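Side-chain contacts in periplasmic binding protein (Sulfurospirillum deleyianum, PDB 4PAG), which probably captures a solute in the periplasm and delivers it to an ABC transporter, as in periplasmic proteins that bind iron-siderophores or vitamin B12: residues 191-194 against 195-199; 103-106 against 107-111; 62-65 against 66-70; 315-318 against 319-323. All coordinates share one frame; numbering follows the deposited sequence.

Interaction 1: residues 191-194 against 195-199; sequences HSEP and LALAG
E193 and L197 stand one turn apart on the short helix 193-197, and their side chains run side by side in the same direction. E193 OE2 lies alongside L197 CD2 at 3.8 Å. With CG anti to the backbone N (chi1 -173°) and a bend at chi2, the E193 chain folds over so that its carboxylate comes back beside the leucine. The polar end has its own partner, since E193 OE1 is hydrogen-bonded to S124 OG. L197 N donates to E193 O at 2.9 Å.

At the start of the helix, L195 CD1 rests on S192 CB at 4.0 Å. L195 N reaches S192 O at 2.9 Å. S192 OG is hydrogen-bonded to C186 O. A198 N closes the last turn on P194 O at 2.9 Å. G199 then ends the helix in a Schellman motif, and its positive phi suits a glycine.

The helix is packed on several elements. P194, L195 and A198 touch I284 of helix 277-288. S192 and L195 meet L202 of strand 201-202, and L197 lies against L155 and L158 of helix 141-163.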
loop_
_atom_site.group_PDB
_atom_site.type_symbol
_atom_site.label_atom_id
_atom_site.label_comp_id
_atom_site.label_asym_id
_atom_site.label_seq_id
_atom_site.Cartn_x
_atom_site.Cartn_y
_atom_site.Cartn_z
ATOM N N HIS A 191 0.673 5.577 6.720
ATOM C CA HIS A 191 -0.189 6.030 5.625
ATOM C C HIS A 191 0.485 6.975 4.625
ATOM O O HIS A 191 0.028 7.076 3.486
ATOM C CB HIS A 191 -1.435 6.697 6.196
ATOM C CG HIS A 191 -2.346 5.745 6.906
ATOM N ND1 HIS A 191 -2.997 4.719 6.256
ATOM C CD2 HIS A 191 -2.702 5.652 8.207
ATOM C CE1 HIS A 191 -3.728 4.043 7.126
ATOM N NE2 HIS A 191 -3.567 4.590 8.317
ATOM N N SER A 192 1.556 7.654 5.042
ATOM C CA SER A 192 2.268 8.621 4.185
ATOM C C SER A 192 3.702 8.224 3.807
ATOM O O SER A 192 4.367 8.945 3.065
ATOM C CB SER A 192 2.305 9.991 4.865
ATOM O OG SER A 192 3.051 9.939 6.064
ATOM N N GLU A 193 4.161 7.073 4.291
ATOM C CA GLU A 193 5.532 6.595 4.057
ATOM C C GLU A 193 6.086 6.748 2.621
ATOM O O GLU A 193 7.223 7.195 2.470
ATOM C CB GLU A 193 5.662 5.133 4.517
ATOM C CG GLU A 193 7.078 4.580 4.476
ATOM C CD GLU A 193 7.401 3.795 3.211
ATOM O OE1 GLU A 193 6.489 3.545 2.385
ATOM O OE2 GLU A 193 8.581 3.402 3.043
ATOM N N PRO A 194 5.308 6.373 1.575
ATOM C CA PRO A 194 5.876 6.446 0.231
ATOM C C PRO A 194 6.089 7.880 -0.252
ATOM O O PRO A 194 6.910 8.109 -1.136
ATOM C CB PRO A 194 4.835 5.742 -0.639
ATOM C CG PRO A 194 3.568 5.816 0.130
ATOM C CD PRO A 194 3.974 5.745 1.563
ATOM N N LEU A 195 5.362 8.828 0.333
ATOM C CA LEU A 195 5.570 10.245 0.017
ATOM C C LEU A 195 6.954 10.700 0.490
ATOM O O LEU A 195 7.654 11.429 -0.212
ATOM C CB LEU A 195 4.469 11.098 0.638
ATOM C CG LEU A 195 3.064 10.825 0.083
ATOM C CD1 LEU A 195 1.981 11.187 1.091
ATOM C CD2 LEU A 195 2.859 11.604 -1.195
ATOM N N ALA A 196 7.351 10.255 1.676
ATOM C CA ALA A 196 8.691 10.540 2.200
ATOM C C ALA A 196 9.761 9.734 1.466
ATOM O O ALA A 196 10.855 10.238 1.202
ATOM C CB ALA A 196 8.742 10.250 3.688
ATOM N N LEU A 197 9.445 8.484 1.134
ATOM C CA LEU A 197 10.378 7.622 0.399
ATOM C C LEU A 197 10.693 8.173 -0.995
ATOM O O LEU A 197 11.794 7.979 -1.523
ATOM C CB LEU A 197 9.796 6.217 0.269
ATOM C CG LEU A 197 10.766 5.118 -0.148
ATOM C CD1 LEU A 197 11.776 4.855 0.959
ATOM C CD2 LEU A 197 9.996 3.850 -0.495
ATOM N N ALA A 198 9.719 8.866 -1.574
ATOM C CA ALA A 198 9.876 9.492 -2.877
ATOM C C ALA A 198 10.621 10.836 -2.828
ATOM O O ALA A 198 10.788 11.470 -3.855
ATOM C CB ALA A 198 8.509 9.685 -3.509
ATOM N N GLY A 199 11.040 11.273 -1.645
ATOM C CA GLY A 199 11.789 12.521 -1.491
ATOM C C GLY A 199 10.926 13.736 -1.188
ATOM O O GLY A 199 11.354 14.869 -1.382
#

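Interaction 2: residues 103-106 against 107-111; sequences EKTA and KDLAR
Helix 99-112 is the helix of a beta-alpha-beta unit between strands 92-96 and 116-119, and two i to i+4 salt bridges run along it. E103 and K107 lie side by side and point the same way. K107 NZ donates to E103 OE2 at 3.0 Å, coming from above the carboxylate plane, 41° out of it. The glutamate is extended, with CG anti to its own backbone N (chi1 -176°), while the lysine bends at chi3 and chi4 to bring its amine over. K107 CE also passes E103 CG at 3.7 Å.

K104 and D108 cross at a slant. K104 CE is 3.2 Å from D108 OD2, and K104 NZ forms a longer salt bridge of 3.4 Å with the same D108 OD2. That oxygen has a second partner, for it is also hydrogen-bonded to W74 NE1. With an alanine here the carboxylate is gone, and the K104 amine is likely to lose its charge partner and swing away while the W74 N-H is left without its acceptor.

On the buried side, T105 CG2 lies alongside L109 CD1 at 3.7 Å, and T105 OG1 is hydrogen-bonded back to L101 O. T105 and L109 both touch T95 of strand 92-96, and L109 also reaches I93. D108 and R111 lean on L82 of helix 82-88.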
loop_
_atom_site.group_PDB
_atom_site.type_symbol
_atom_site.label_atom_id
_atom_site.label_comp_id
_atom_site.label_asym_id
_atom_site.label_seq_id
_atom_site.Cartn_x
_atom_site.Cartn_y
_atom_site.Cartn_z
ATOM N N GLU A 103 -1.028 -5.692 19.561
ATOM C CA GLU A 103 -1.658 -6.113 20.826
ATOM C C GLU A 103 -2.951 -6.882 20.565
ATOM O O GLU A 103 -3.083 -8.053 20.942
ATOM C CB GLU A 103 -1.943 -4.906 21.739
ATOM C CG GLU A 103 -2.506 -5.287 23.107
ATOM C CD GLU A 103 -2.772 -4.097 24.026
ATOM O OE1 GLU A 103 -2.791 -2.940 23.559
ATOM O OE2 GLU A 103 -2.984 -4.323 25.234
ATOM N N LYS A 104 -3.894 -6.215 19.906
ATOM C CA LYS A 104 -5.196 -6.801 19.594
ATOM C C LYS A 104 -5.053 -8.066 18.744
ATOM O O LYS A 104 -5.771 -9.054 18.958
ATOM C CB LYS A 104 -6.070 -5.762 18.882
ATOM C CG LYS A 104 -7.381 -6.284 18.309
ATOM C CD LYS A 104 -8.552 -6.099 19.259
ATOM C CE LYS A 104 -9.822 -6.775 18.747
ATOM N NZ LYS A 104 -10.097 -6.553 17.294
ATOM N N THR A 105 -4.133 -8.032 17.779
ATOM C CA THR A 105 -3.895 -9.177 16.912
ATOM C C THR A 105 -3.430 -10.376 17.748
ATOM O O THR A 105 -3.957 -11.482 17.600
ATOM C CB THR A 105 -2.840 -8.878 15.813
ATOM O OG1 THR A 105 -3.283 -7.798 14.973
ATOM C CG2 THR A 105 -2.619 -10.107 14.946
ATOM N N ALA A 106 -2.465 -10.151 18.630
ATOM C CA ALA A 106 -1.912 -11.236 19.463
ATOM C C ALA A 106 -2.962 -11.837 20.394
ATOM O O ALA A 106 -3.033 -13.062 20.544
ATOM C CB ALA A 106 -0.713 -10.742 20.265
ATOM N N LYS A 107 -3.760 -10.974 21.018
ATOM C CA LYS A 107 -4.898 -11.401 21.845
ATOM C C LYS A 107 -5.832 -12.349 21.090
ATOM O O LYS A 107 -6.109 -13.460 21.549
ATOM C CB LYS A 107 -5.742 -10.200 22.287
ATOM C CG LYS A 107 -5.131 -9.250 23.303
ATOM C CD LYS A 107 -6.220 -8.315 23.844
ATOM C CE LYS A 107 -5.745 -6.883 24.068
ATOM N NZ LYS A 107 -4.770 -6.749 25.190
ATOM N N ASP A 108 -6.328 -11.896 19.943
ATOM C CA ASP A 108 -7.325 -12.652 19.179
ATOM C C ASP A 108 -6.769 -13.937 18.571
ATOM O O ASP A 108 -7.487 -14.936 18.460
ATOM C CB ASP A 108 -7.914 -11.791 18.055
ATOM C CG ASP A 108 -8.759 -10.642 18.570
ATOM O OD1 ASP A 108 -9.054 -10.592 19.781
ATOM O OD2 ASP A 108 -9.131 -9.779 17.749
ATOM N N LEU A 109 -5.509 -13.905 18.145
ATOM C CA LEU A 109 -4.864 -15.102 17.604
ATOM C C LEU A 109 -4.752 -16.200 18.657
ATOM O O LEU A 109 -4.876 -17.377 18.329
ATOM C CB LEU A 109 -3.472 -14.785 17.061
ATOM C CG LEU A 109 -3.368 -14.018 15.740
ATOM C CD1 LEU A 109 -1.900 -13.717 15.497
ATOM C CD2 LEU A 109 -3.975 -14.764 14.561
ATOM N N ALA A 110 -4.514 -15.817 19.911
ATOM C CA ALA A 110 -4.470 -16.776 21.019
ATOM C C ALA A 110 -5.807 -17.501 21.142
ATOM O O ALA A 110 -5.865 -18.715 21.308
ATOM C CB ALA A 110 -4.130 -16.072 22.323
ATOM N N ARG A 111 -6.880 -16.733 21.041
ATOM C CA ARG A 111 -8.231 -17.272 21.082
ATOM C C ARG A 111 -8.500 -18.257 19.944
ATOM O O ARG A 111 -9.102 -19.307 20.160
ATOM C CB ARG A 111 -9.210 -16.110 21.026
ATOM C CG ARG A 111 -10.669 -16.484 21.069
ATOM C CD ARG A 111 -11.472 -15.208 21.083
ATOM N NE ARG A 111 -12.849 -15.432 20.692
ATOM C CZ ARG A 111 -13.730 -14.457 20.496
ATOM N NH1 ARG A 111 -13.373 -13.182 20.655
ATOM N NH2 ARG A 111 -14.970 -14.759 20.138
#

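Interaction 3: residues 62-65 against 66-70; sequences SKHF and MELPI
K63 NZ donates to E67 OE2 at 2.9 Å, making a salt bridge that spans one turn from K63, the first residue of the short helix 63-66. The amine comes from the syn side of the carboxylate, 28° out of its plane. K63 bends at chi2 and chi4 to get there, and its CG lies 3.7 Å from E67 CD.

S62 is the N-cap of this helix. Its OG accepts from F65 N at 3.1 Å and is also hydrogen-bonded to D39 OD2. M66 N donates to S62 O. As the helix ends, the turns tighten: E67 N bonds to H64 O and L68 N to F65 O, three residues back. F65 O has a second donor in Q49 NE2.

The two methyl branches of L68 each touch a ring. CD2 sits 3.7 Å from H64 NE2, and CD1 lies 3.9 Å from F65 CD1. The leucine and the phenylalanine side chains cross at about a right angle. An alanine in place of L68 would probably open a gap between the H64 and F65 rings and let the imidazole turn more freely. F65 also meets Y35 edge to face. Next to it M66, a selenomethionine, has CG beside its backbone N (chi1 -64°), which brings CG to 3.4 Å from S62 O.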
loop_
_atom_site.group_PDB
_atom_site.type_symbol
_atom_site.label_atom_id
_atom_site.label_comp_id
_atom_site.label_asym_id
_atom_site.label_seq_id
_atom_site.Cartn_x
_atom_site.Cartn_y
_atom_site.Cartn_z
ATOM N N SER A 62 -7.893 -12.137 -10.679
ATOM C CA SER A 62 -8.520 -13.405 -11.025
ATOM C C SER A 62 -9.972 -13.440 -10.554
ATOM O O SER A 62 -10.333 -12.815 -9.561
ATOM C CB SER A 62 -7.751 -14.571 -10.405
ATOM O OG SER A 62 -7.930 -14.592 -9.000
ATOM N N LYS A 63 -10.799 -14.178 -11.281
ATOM C CA LYS A 63 -12.179 -14.390 -10.871
ATOM C C LYS A 63 -12.240 -15.058 -9.493
ATOM O O LYS A 63 -13.082 -14.694 -8.671
ATOM C CB LYS A 63 -12.925 -15.222 -11.912
ATOM C CG LYS A 63 -14.438 -15.137 -11.789
ATOM C CD LYS A 63 -15.101 -15.113 -13.159
ATOM C CE LYS A 63 -16.608 -15.280 -13.060
ATOM N NZ LYS A 63 -16.987 -16.642 -12.587
ATOM N N HIS A 64 -11.343 -16.014 -9.239
ATOM C CA HIS A 64 -11.281 -16.680 -7.926
ATOM C C HIS A 64 -11.168 -15.660 -6.801
ATOM O O HIS A 64 -11.942 -15.706 -5.847
ATOM C CB HIS A 64 -10.112 -17.665 -7.838
ATOM C CG HIS A 64 -9.891 -18.226 -6.460
ATOM N ND1 HIS A 64 -10.735 -19.158 -5.889
ATOM C CD2 HIS A 64 -8.924 -17.985 -5.541
ATOM C CE1 HIS A 64 -10.299 -19.463 -4.679
ATOM N NE2 HIS A 64 -9.199 -18.768 -4.443
ATOM N N PHE A 65 -10.208 -14.740 -6.920
ATOM C CA PHE A 65 -9.990 -13.731 -5.899
ATOM C C PHE A 65 -11.217 -12.838 -5.731
ATOM O O PHE A 65 -11.594 -12.535 -4.607
ATOM C CB PHE A 65 -8.751 -12.881 -6.204
ATOM C CG PHE A 65 -8.470 -11.812 -5.178
ATOM C CD1 PHE A 65 -7.797 -12.114 -3.997
ATOM C CD2 PHE A 65 -8.866 -10.505 -5.391
ATOM C CE1 PHE A 65 -7.522 -11.134 -3.061
ATOM C CE2 PHE A 65 -8.597 -9.518 -4.454
ATOM C CZ PHE A 65 -7.922 -9.833 -3.289
HETATM N N MSE A 66 -11.837 -12.436 -6.845
HETATM C CA MSE A 66 -12.989 -11.525 -6.809
HETATM C C MSE A 66 -14.201 -12.156 -6.180
HETATM O O MSE A 66 -15.087 -11.441 -5.725
HETATM C CB MSE A 66 -13.412 -11.055 -8.201
HETATM C CG MSE A 66 -12.351 -10.219 -8.901
HETATM SE SE MSE A 66 -11.957 -8.544 -7.945
HETATM C CE MSE A 66 -13.707 -7.687 -8.235
ATOM N N GLU A 67 -14.257 -13.486 -6.143
ATOM C CA GLU A 67 -15.410 -14.200 -5.573
ATOM C C GLU A 67 -15.198 -14.691 -4.135
ATOM O O GLU A 67 -16.094 -15.294 -3.562
ATOM C CB GLU A 67 -15.797 -15.374 -6.486
ATOM C CG GLU A 67 -16.319 -14.917 -7.846
ATOM C CD GLU A 67 -16.491 -16.042 -8.847
ATOM O OE1 GLU A 67 -15.872 -17.112 -8.676
ATOM O OE2 GLU A 67 -17.241 -15.844 -9.824
ATOM N N LEU A 68 -14.036 -14.421 -3.541
ATOM C CA LEU A 68 -13.766 -14.848 -2.163
ATOM C C LEU A 68 -14.663 -14.118 -1.177
ATOM O O LEU A 68 -15.008 -12.954 -1.399
ATOM C CB LEU A 68 -12.307 -14.581 -1.773
ATOM C CG LEU A 68 -11.225 -15.409 -2.453
ATOM C CD1 LEU A 68 -9.851 -14.847 -2.101
ATOM C CD2 LEU A 68 -11.335 -16.870 -2.059
ATOM N N PRO A 69 -15.030 -14.789 -0.075
ATOM C CA PRO A 69 -15.850 -14.126 0.936
ATOM C C PRO A 69 -15.018 -13.191 1.804
ATOM O O PRO A 69 -13.800 -13.333 1.879
ATOM C CB PRO A 69 -16.386 -15.293 1.766
ATOM C CG PRO A 69 -15.301 -16.311 1.674
ATOM C CD PRO A 69 -14.812 -16.209 0.255
ATOM N N ILE A 70 -15.696 -12.235 2.432
ATOM C CA ILE A 70 -15.070 -11.268 3.311
ATOM C C ILE A 70 -15.069 -11.829 4.723
ATOM O O ILE A 70 -16.126 -12.137 5.262
ATOM C CB ILE A 70 -15.843 -9.944 3.310
ATOM C CG1 ILE A 70 -15.858 -9.354 1.898
ATOM C CG2 ILE A 70 -15.244 -8.975 4.321
ATOM C CD1 ILE A 70 -16.850 -8.225 1.701
#

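Interaction 4: residues 315-318 against 319-323. With HIS (histidine), chain E.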
loop_
_atom_site.group_PDB
_atom_site.type_symbol
_atom_site.label_atom_id
_atom_site.label_comp_id
_atom_site.label_asym_id
_atom_site.label_seq_id
_atom_site.Cartn_x
_atom_site.Cartn_y
_atom_site.Cartn_z
ATOM N N ASN A 315 -1.380 1.861 -24.394
ATOM C CA ASN A 315 -1.247 3.287 -24.110
ATOM C C ASN A 315 -2.589 3.907 -23.713
ATOM O O ASN A 315 -2.636 4.801 -22.870
ATOM C CB ASN A 315 -0.615 4.031 -25.293
ATOM C CG ASN A 315 0.866 3.697 -25.472
ATOM O OD1 ASN A 315 1.527 3.207 -24.555
ATOM N ND2 ASN A 315 1.389 3.962 -26.659
ATOM N N GLU A 316 -3.678 3.414 -24.292
ATOM C CA GLU A 316 -5.002 3.879 -23.903
ATOM C C GLU A 316 -5.344 3.453 -22.467
ATOM O O GLU A 316 -5.955 4.224 -21.729
ATOM C CB GLU A 316 -6.069 3.390 -24.889
ATOM C CG GLU A 316 -7.443 4.026 -24.703
ATOM C CD GLU A 316 -7.428 5.549 -24.790
ATOM O OE1 GLU A 316 -6.618 6.113 -25.559
ATOM O OE2 GLU A 316 -8.236 6.188 -24.086
ATOM N N ASP A 317 -4.943 2.244 -22.070
ATOM C CA ASP A 317 -5.118 1.788 -20.681
ATOM C C ASP A 317 -4.389 2.686 -19.698
ATOM O O ASP A 317 -4.903 2.971 -18.617
ATOM C CB ASP A 317 -4.586 0.360 -20.480
ATOM C CG ASP A 317 -5.407 -0.684 -21.191
ATOM O OD1 ASP A 317 -6.607 -0.437 -21.432
ATOM O OD2 ASP A 317 -4.845 -1.759 -21.503
ATOM N N LEU A 318 -3.177 3.099 -20.061
ATOM C CA LEU A 318 -2.374 3.947 -19.184
ATOM C C LEU A 318 -3.065 5.281 -18.957
ATOM O O LEU A 318 -3.056 5.812 -17.845
ATOM C CB LEU A 318 -0.979 4.164 -19.757
ATOM C CG LEU A 318 -0.033 2.964 -19.740
ATOM C CD1 LEU A 318 1.192 3.263 -20.591
ATOM C CD2 LEU A 318 0.384 2.596 -18.319
ATOM N N LYS A 319 -3.677 5.804 -20.015
ATOM C CA LYS A 319 -4.442 7.036 -19.934
ATOM C C LYS A 319 -5.691 6.827 -19.086
ATOM O O LYS A 319 -5.931 7.569 -18.141
ATOM C CB LYS A 319 -4.835 7.510 -21.337
ATOM C CG LYS A 319 -5.475 8.889 -21.364
ATOM C CD LYS A 319 -6.024 9.222 -22.744
ATOM C CE LYS A 319 -6.962 10.420 -22.690
ATOM N NZ LYS A 319 -6.250 11.676 -22.318
ATOM N N THR A 320 -6.467 5.801 -19.428
ATOM C CA THR A 320 -7.750 5.517 -18.786
ATOM C C THR A 320 -7.640 5.271 -17.289
ATOM O O THR A 320 -8.352 5.883 -16.504
ATOM C CB THR A 320 -8.419 4.283 -19.427
ATOM O OG1 THR A 320 -8.691 4.554 -20.804
ATOM C CG2 THR A 320 -9.725 3.925 -18.719
ATOM N N TYR A 321 -6.765 4.357 -16.894
ATOM C CA TYR A 321 -6.661 3.984 -15.488
ATOM C C TYR A 321 -5.738 4.870 -14.657
ATOM O O TYR A 321 -5.959 5.013 -13.454
ATOM C CB TYR A 321 -6.237 2.520 -15.371
ATOM C CG TYR A 321 -7.279 1.588 -15.937
ATOM C CD1 TYR A 321 -8.475 1.381 -15.269
ATOM C CD2 TYR A 321 -7.080 0.931 -17.145
ATOM C CE1 TYR A 321 -9.443 0.540 -15.782
ATOM C CE2 TYR A 321 -8.041 0.087 -17.667
ATOM C CZ TYR A 321 -9.221 -0.107 -16.981
ATOM O OH TYR A 321 -10.187 -0.946 -17.481
ATOM N N PHE A 322 -4.718 5.458 -15.284
ATOM C CA PHE A 322 -3.618 6.098 -14.535
ATOM C C PHE A 322 -3.230 7.522 -14.957
ATOM O O PHE A 322 -2.372 8.132 -14.314
ATOM C CB PHE A 322 -2.372 5.209 -14.605
ATOM C CG PHE A 322 -2.659 3.751 -14.368
ATOM C CD1 PHE A 322 -3.278 3.345 -13.206
ATOM C CD2 PHE A 322 -2.316 2.796 -15.307
ATOM C CE1 PHE A 322 -3.560 2.009 -12.976
ATOM C CE2 PHE A 322 -2.589 1.451 -15.086
ATOM C CZ PHE A 322 -3.211 1.062 -13.917
ATOM N N LYS A 323 -3.855 8.048 -16.012
ATOM C CA LYS A 323 -3.511 9.364 -16.561
ATOM C C LYS A 323 -2.022 9.458 -16.901
ATOM O O LYS A 323 -1.367 10.469 -16.643
ATOM C CB LYS A 323 -3.925 10.495 -15.607
ATOM C CG LYS A 323 -5.424 10.629 -15.395
ATOM C CD LYS A 323 -5.730 11.517 -14.196
ATOM C CE LYS A 323 -7.171 11.377 -13.719
ATOM N NZ LYS A 323 -7.443 12.249 -12.538
HETATM N N HIS E . -9.936 8.635 -11.372
HETATM C CA HIS E . -9.508 7.512 -10.494
HETATM C C HIS E . -10.343 7.476 -9.222
HETATM O O HIS E . -9.930 7.840 -8.112
HETATM C CB HIS E . -8.025 7.614 -10.162
HETATM C CG HIS E . -7.158 7.875 -11.354
HETATM N ND1 HIS E . -5.965 8.561 -11.276
HETATM C CD2 HIS E . -7.317 7.545 -12.657
HETATM C CE1 HIS E . -5.420 8.633 -12.477
HETATM N NE2 HIS E . -6.220 8.024 -13.333
HETATM O OXT HIS E . -11.493 7.073 -9.303
HETATM O O HOH W 1 -8.692 1.580 -21.789
#
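Among the hydrogen bonds, E316 O is gripped twice by T320. T320 N donates at 2.8 Å and T320 OG1 at 2.9 Å to E316 O, the hydroxyl from above the carbonyl plane. OG1 can fold back like this because it sits beside the backbone N, anti to the carbonyl carbon (chi1 -62°). A water bridges D317 and T320, donating to D317 OD1 and to T320 OG1. Y321 N bonds to D317 O.

These bonds belong to helix 315-322, close to the C terminus. K323 leaves the helix with positive phi, and Y321, F322 and K323 all take part in the pocket that holds a bound histidine.

L318 CD2 meets F322 CD2 at 4.0 Å, the two side chains crossing at a slant. Y321 CB covers one face of the F322 ring, and T320 CG2 covers one face of the Y321 ring. D317 and Y321 point the same way, with carboxylate and ring planes 51° apart.

At the ligand, the extended K323 chain lies over a face of the imidazole of the bound histidine. K323 CD is 3.4 Å from its CE1, and Y321 O is 3.0 Å from its CD2. K263 NZ is hydrogen-bonded to the same ligand.

From the N terminus the order is interaction 3, interaction 2, interaction 1, interaction 4. Each joins residues within one continuous run, so none closes a long loop. They follow in series and neither nest nor cross. Interaction 3 caps and ends a short helix near the surface. Interaction 2 belongs to the helix of a beta-alpha-beta unit. Interaction 1 starts and ends a short helix beside strand 201-202 of the parallel sheet, against helices 141-163 and 277-288. Interaction 4 lies at the C-terminal helix and helps line the histidine pocket. No two touch; the nearest atoms of interactions 3 and 4 are about 12 Å apart.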